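Local coordinates for ThiS protein (Escherichia coli, PDB 1ZUD) that carries sulfur on its C terminus as the donor for making the thiazole phosphate moiety of thiamine phosphate, and forms a complex with the adenylyltransferase ThiF, at residues Q16-L22 with W46-V51; Q27-G31 with L59-I63. All blocks are in the same frame, centred on the assembly; numbering follows the deposited sequence.

ThiS has the ubiquitin-like beta-grasp fold, a mixed sheet with one helix packed on it. After the hairpin of strands 2-5 and 8-11, the chain reaches 16-22, where helix 18-24 begins, then 27-31, which leads into strand 32-36. Past strand 39-40 comes 46-51, and strand 56-61 brings 59-63. Interaction 1 closes the loop from the helix start to 46-51; interaction 2 closes the loop from 27-31 to the last strand. Their segments alternate, so the two closures cross. One fixes the helix start to the loop before the last strand, the other the helix exit to that strand's end. They touch through L22: O lies 2.9 Å from Q27 N, probably hydrogen-bonded, and CD2 4.1 Å from L59 CD2.

Interaction 1. Residues Q16-L22 with W46-V51; sequences QTVHELL and WAQHIV
At residues 16-22 an extended lead-in turns into a helix at V18, while 46-51 is an irregular loop that runs alongside, its last three residues extended. The register pairs T17 with I50 (CA-CA 4.2 Å) in a single backbone bridge, then V18 with W46 and H19 with A47 (both 5.0 Å).

Three backbone hydrogen bonds hold the segments: V51 N to Q16 O (2.9 Å), V18 N to H49 O (2.8 Å) and H19 N to W46 O (2.9 Å). In the last two, loop carbonyls satisfy first-turn amides that have no acceptor inside the helix. CA-H...O contacts flank them, T17 CA to H49 O at 3.1 Å and I50 CA to Q16 O at 3.4 Å.

T17 is the N-cap of a capping box. With chi1 p, its OG1 accepts from E20 N (3.1 Å), and E20, chi1 m, returns OE1 to T17 N (2.9 Å); threonine's short hydroxyl reaches the E20 amide, glutamate's longer carboxylate the T17 amide. One water joins T17 OG1 (2.7 Å) to A47 O (2.5 Å); another accepts from Q16 N (2.8 Å) and donates to V51 O (3.0 Å).

Apolar groups fill the inner side. V18, chi1 t, sets CG1 over the W46 five-membered ring, 4.0 Å from its centroid, a CH-pi contact, and CG2 3.9 Å from V51 CG2. L22 CD1 approaches W46 CE3 at 3.6 Å.

Beneath, V18 and W46 meet L34 of strand 32-36, and L21 and V51 share I3 of strand 2-5 and I57 of strand 56-61, so helix and loop cover the sheet together.

Interaction 2. Residues Q27-G31 with L59-I63; sequences QRQAG and LFQVI
In this beta-grasp domain, the loop leaving the helix, 27-31, runs beside the end of the last strand, 59-61, and the start of the C-terminal tail. The directions of CA 27-31 and CA 59-62 differ by 27°. The segments are well apart at Q27 and L59 (CA-CA 8.9 Å) and converge at G31 and Q61 (5.6 Å).

The firm link is V62 N donating to G31 O (3.0 Å), with Q61 CA also 3.3 Å from that oxygen. G31 has phi/psi of 74/8, a positive phi that glycine adopts readily, and an ideal CB would lie only 3.1 Å from Q61 OE1. Its own amide is satisfied by D176 of the ThiF chain. Q61, chi1 m with chi2 near -92°, bends its side-chain amide nearer the loop: NE2 donates weakly to A30 O (3.4 Å) and to a water (3.3 Å, also weak) that itself donates to R28 O (2.5 Å). Glutamine suits this place because its long polar side chain can span the gap to the loop carbonyls.

Q61 O accepts from Q157 of ThiF, and I63 N donates to that same glutamine, while I63 O accepts from S150 of ThiF. The contact therefore lies at the partner interface, on the approach to the C-terminal glycine. At the wider end leucine supplies an apolar surface for the stem of glutamine: Q27 CG packs on L59 CD2 at 3.6 Å.

Interaction 1. Residues Q16-L22 with W46-V51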
# COMPACT_ATOMS: atom_id res chain seq x y z
N GLN D 16 -26.57 2.14 28.57
CA GLN D 16 -27.16 2.07 27.22
C GLN D 16 -26.59 0.96 26.36
O GLN D 16 -25.41 0.64 26.47
CB GLN D 16 -26.93 3.34 26.42
CG GLN D 16 -27.64 4.59 26.86
CD GLN D 16 -27.35 5.74 25.89
OE1 GLN D 16 -26.22 6.22 25.81
NE2 GLN D 16 -28.37 6.18 25.14
N THR D 17 -27.39 0.40 25.46
CA THR D 17 -26.85 -0.66 24.61
C THR D 17 -26.31 0.05 23.35
O THR D 17 -26.58 1.21 23.11
CB THR D 17 -27.94 -1.65 24.14
OG1 THR D 17 -28.95 -0.91 23.44
CG2 THR D 17 -28.62 -2.41 25.39
N VAL D 18 -25.54 -0.67 22.55
CA VAL D 18 -25.04 -0.07 21.31
C VAL D 18 -26.22 0.38 20.48
O VAL D 18 -26.21 1.47 19.94
CB VAL D 18 -24.19 -1.09 20.53
CG1 VAL D 18 -23.86 -0.55 19.14
CG2 VAL D 18 -22.95 -1.42 21.34
N HIS D 19 -27.27 -0.44 20.41
CA HIS D 19 -28.44 -0.07 19.61
C HIS D 19 -29.02 1.24 20.12
O HIS D 19 -29.30 2.16 19.34
CB HIS D 19 -29.54 -1.19 19.69
CG HIS D 19 -30.88 -0.76 19.20
ND1 HIS D 19 -31.24 -0.79 17.86
CD2 HIS D 19 -31.94 -0.23 19.86
CE1 HIS D 19 -32.45 -0.27 17.73
NE2 HIS D 19 -32.89 0.08 18.92
N GLU D 20 -29.21 1.37 21.43
CA GLU D 20 -29.81 2.62 21.93
C GLU D 20 -28.92 3.83 21.64
O GLU D 20 -29.40 4.92 21.31
CB GLU D 20 -30.05 2.53 23.45
CG GLU D 20 -30.89 1.30 23.87
CD GLU D 20 -31.11 1.21 25.40
OE1 GLU D 20 -30.12 1.08 26.16
OE2 GLU D 20 -32.28 1.27 25.82
N LEU D 21 -27.61 3.65 21.80
CA LEU D 21 -26.70 4.75 21.49
C LEU D 21 -26.78 5.14 20.00
O LEU D 21 -26.85 6.32 19.67
CB LEU D 21 -25.24 4.35 21.83
CG LEU D 21 -24.21 5.43 21.46
CD1 LEU D 21 -24.53 6.67 22.27
CD2 LEU D 21 -22.80 4.97 21.74
N LEU D 22 -26.79 4.15 19.10
CA LEU D 22 -26.83 4.48 17.66
C LEU D 22 -28.15 5.21 17.36
O LEU D 22 -28.20 6.13 16.54
CB LEU D 22 -26.66 3.20 16.80
CG LEU D 22 -25.30 2.49 17.00
CD1 LEU D 22 -25.18 1.28 16.08
CD2 LEU D 22 -24.15 3.49 16.73
N TRP D 46 -25.71 -5.95 18.99
CA TRP D 46 -25.91 -4.55 19.38
C TRP D 46 -27.10 -4.26 20.27
O TRP D 46 -27.04 -3.31 21.03
CB TRP D 46 -25.97 -3.60 18.16
CG TRP D 46 -24.71 -3.60 17.26
CD1 TRP D 46 -23.50 -4.18 17.51
CD2 TRP D 46 -24.57 -2.95 15.99
NE1 TRP D 46 -22.61 -3.95 16.47
CE2 TRP D 46 -23.25 -3.19 15.52
CE3 TRP D 46 -25.43 -2.19 15.21
CZ2 TRP D 46 -22.77 -2.70 14.29
CZ3 TRP D 46 -24.94 -1.69 13.95
CH2 TRP D 46 -23.63 -1.97 13.53
N ALA D 47 -28.16 -5.04 20.18
CA ALA D 47 -29.35 -4.80 21.01
C ALA D 47 -29.13 -5.07 22.49
O ALA D 47 -29.90 -4.60 23.32
CB ALA D 47 -30.53 -5.64 20.49
N GLN D 48 -28.10 -5.83 22.83
CA GLN D 48 -27.80 -6.15 24.25
C GLN D 48 -26.43 -5.67 24.75
O GLN D 48 -26.22 -5.55 25.97
CB GLN D 48 -27.87 -7.65 24.45
CG GLN D 48 -29.27 -8.20 24.28
CD GLN D 48 -29.49 -9.45 25.10
OE1 GLN D 48 -28.94 -10.52 24.79
NE2 GLN D 48 -30.29 -9.33 26.18
N HIS D 49 -25.50 -5.39 23.83
CA HIS D 49 -24.15 -4.95 24.23
C HIS D 49 -24.18 -3.59 24.91
O HIS D 49 -24.50 -2.59 24.30
CB HIS D 49 -23.24 -4.87 23.02
CG HIS D 49 -21.79 -4.91 23.37
ND1 HIS D 49 -21.06 -6.08 23.39
CD2 HIS D 49 -20.94 -3.93 23.77
CE1 HIS D 49 -19.82 -5.82 23.78
NE2 HIS D 49 -19.72 -4.52 24.01
N ILE D 50 -23.82 -3.56 26.18
CA ILE D 50 -23.79 -2.32 26.96
C ILE D 50 -22.48 -1.51 26.72
O ILE D 50 -21.38 -2.03 26.76
CB ILE D 50 -23.90 -2.61 28.49
CG1 ILE D 50 -25.21 -3.35 28.78
CG2 ILE D 50 -23.82 -1.29 29.28
CD1 ILE D 50 -26.43 -2.45 28.70
N VAL D 51 -22.65 -0.22 26.44
CA VAL D 51 -21.51 0.65 26.22
C VAL D 51 -20.99 1.08 27.59
O VAL D 51 -21.77 1.57 28.41
CB VAL D 51 -21.95 1.85 25.44
CG1 VAL D 51 -20.78 2.83 25.31
CG2 VAL D 51 -22.48 1.38 24.05
O HOH W 1 -24.12 3.33 27.98
O HOH W 2 -31.10 -2.43 22.82

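Interaction 2. Residues Q27-G31 with L59-I63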
# COMPACT_ATOMS: atom_id res chain seq x y z
N GLN D 27 -27.92 7.17 13.86
CA GLN D 27 -27.08 6.45 12.89
C GLN D 27 -27.80 5.23 12.31
O GLN D 27 -28.49 4.49 13.04
CB GLN D 27 -25.80 5.97 13.57
CG GLN D 27 -24.85 7.08 13.97
CD GLN D 27 -24.46 7.93 12.75
OE1 GLN D 27 -24.06 7.40 11.71
NE2 GLN D 27 -24.62 9.24 12.88
N ARG D 28 -27.62 5.03 11.01
CA ARG D 28 -28.21 3.89 10.31
C ARG D 28 -27.35 2.64 10.57
O ARG D 28 -26.12 2.70 10.53
CB ARG D 28 -28.27 4.21 8.80
CG ARG D 28 -28.22 3.00 7.90
CD ARG D 28 -27.26 3.26 6.74
NE ARG D 28 -27.92 3.86 5.59
CZ ARG D 28 -27.31 4.60 4.67
NH1 ARG D 28 -26.01 4.86 4.77
NH2 ARG D 28 -27.99 5.06 3.63
N GLN D 29 -27.99 1.50 10.81
CA GLN D 29 -27.26 0.27 11.10
C GLN D 29 -26.90 -0.60 9.88
O GLN D 29 -25.89 -1.30 9.88
CB GLN D 29 -28.05 -0.52 12.16
CG GLN D 29 -28.16 0.29 13.46
CD GLN D 29 -28.91 -0.45 14.57
OE1 GLN D 29 -28.91 -1.70 14.61
NE2 GLN D 29 -29.53 0.31 15.47
N ALA D 30 -27.74 -0.54 8.86
CA ALA D 30 -27.56 -1.27 7.63
C ALA D 30 -26.24 -0.80 6.97
O ALA D 30 -25.96 0.38 6.88
CB ALA D 30 -28.75 -1.01 6.69
N GLY D 31 -25.41 -1.75 6.55
CA GLY D 31 -24.15 -1.38 5.93
C GLY D 31 -23.09 -0.87 6.90
O GLY D 31 -22.04 -0.42 6.45
N LEU D 59 -17.64 3.59 14.30
CA LEU D 59 -18.79 3.18 13.54
C LEU D 59 -18.40 3.52 12.09
O LEU D 59 -18.11 4.67 11.80
CB LEU D 59 -19.98 4.01 13.96
CG LEU D 59 -21.16 3.68 13.07
CD1 LEU D 59 -21.59 2.22 13.36
CD2 LEU D 59 -22.26 4.72 13.31
N PHE D 60 -18.36 2.54 11.20
CA PHE D 60 -17.94 2.83 9.80
C PHE D 60 -18.77 2.02 8.80
O PHE D 60 -19.41 1.04 9.14
CB PHE D 60 -16.42 2.53 9.62
CG PHE D 60 -16.01 1.13 10.10
CD1 PHE D 60 -15.87 0.85 11.47
CD2 PHE D 60 -15.83 0.10 9.19
CE1 PHE D 60 -15.57 -0.45 11.92
CE2 PHE D 60 -15.52 -1.21 9.62
CZ PHE D 60 -15.39 -1.49 11.00
N GLN D 61 -18.73 2.43 7.54
CA GLN D 61 -19.53 1.73 6.53
C GLN D 61 -18.70 0.79 5.71
O GLN D 61 -17.47 0.98 5.58
CB GLN D 61 -20.18 2.75 5.59
CG GLN D 61 -21.32 3.51 6.23
CD GLN D 61 -22.67 2.83 5.98
OE1 GLN D 61 -22.97 2.46 4.84
NE2 GLN D 61 -23.48 2.68 7.04
N VAL D 62 -19.36 -0.23 5.17
CA VAL D 62 -18.67 -1.19 4.33
C VAL D 62 -18.27 -0.51 2.98
O VAL D 62 -18.99 0.37 2.46
CB VAL D 62 -19.59 -2.41 4.00
CG1 VAL D 62 -20.93 -1.92 3.26
CG2 VAL D 62 -18.76 -3.46 3.15
N ILE D 63 -17.10 -0.88 2.44
CA ILE D 63 -16.73 -0.38 1.11
C ILE D 63 -16.76 -1.68 0.31
O ILE D 63 -16.13 -2.66 0.69
CB ILE D 63 -15.28 0.20 1.06
CG1 ILE D 63 -15.20 1.47 1.91
CG2 ILE D 63 -14.84 0.40 -0.43
CD1 ILE D 63 -13.77 1.98 2.18
O HOH W 3 -24.34 4.26 9.83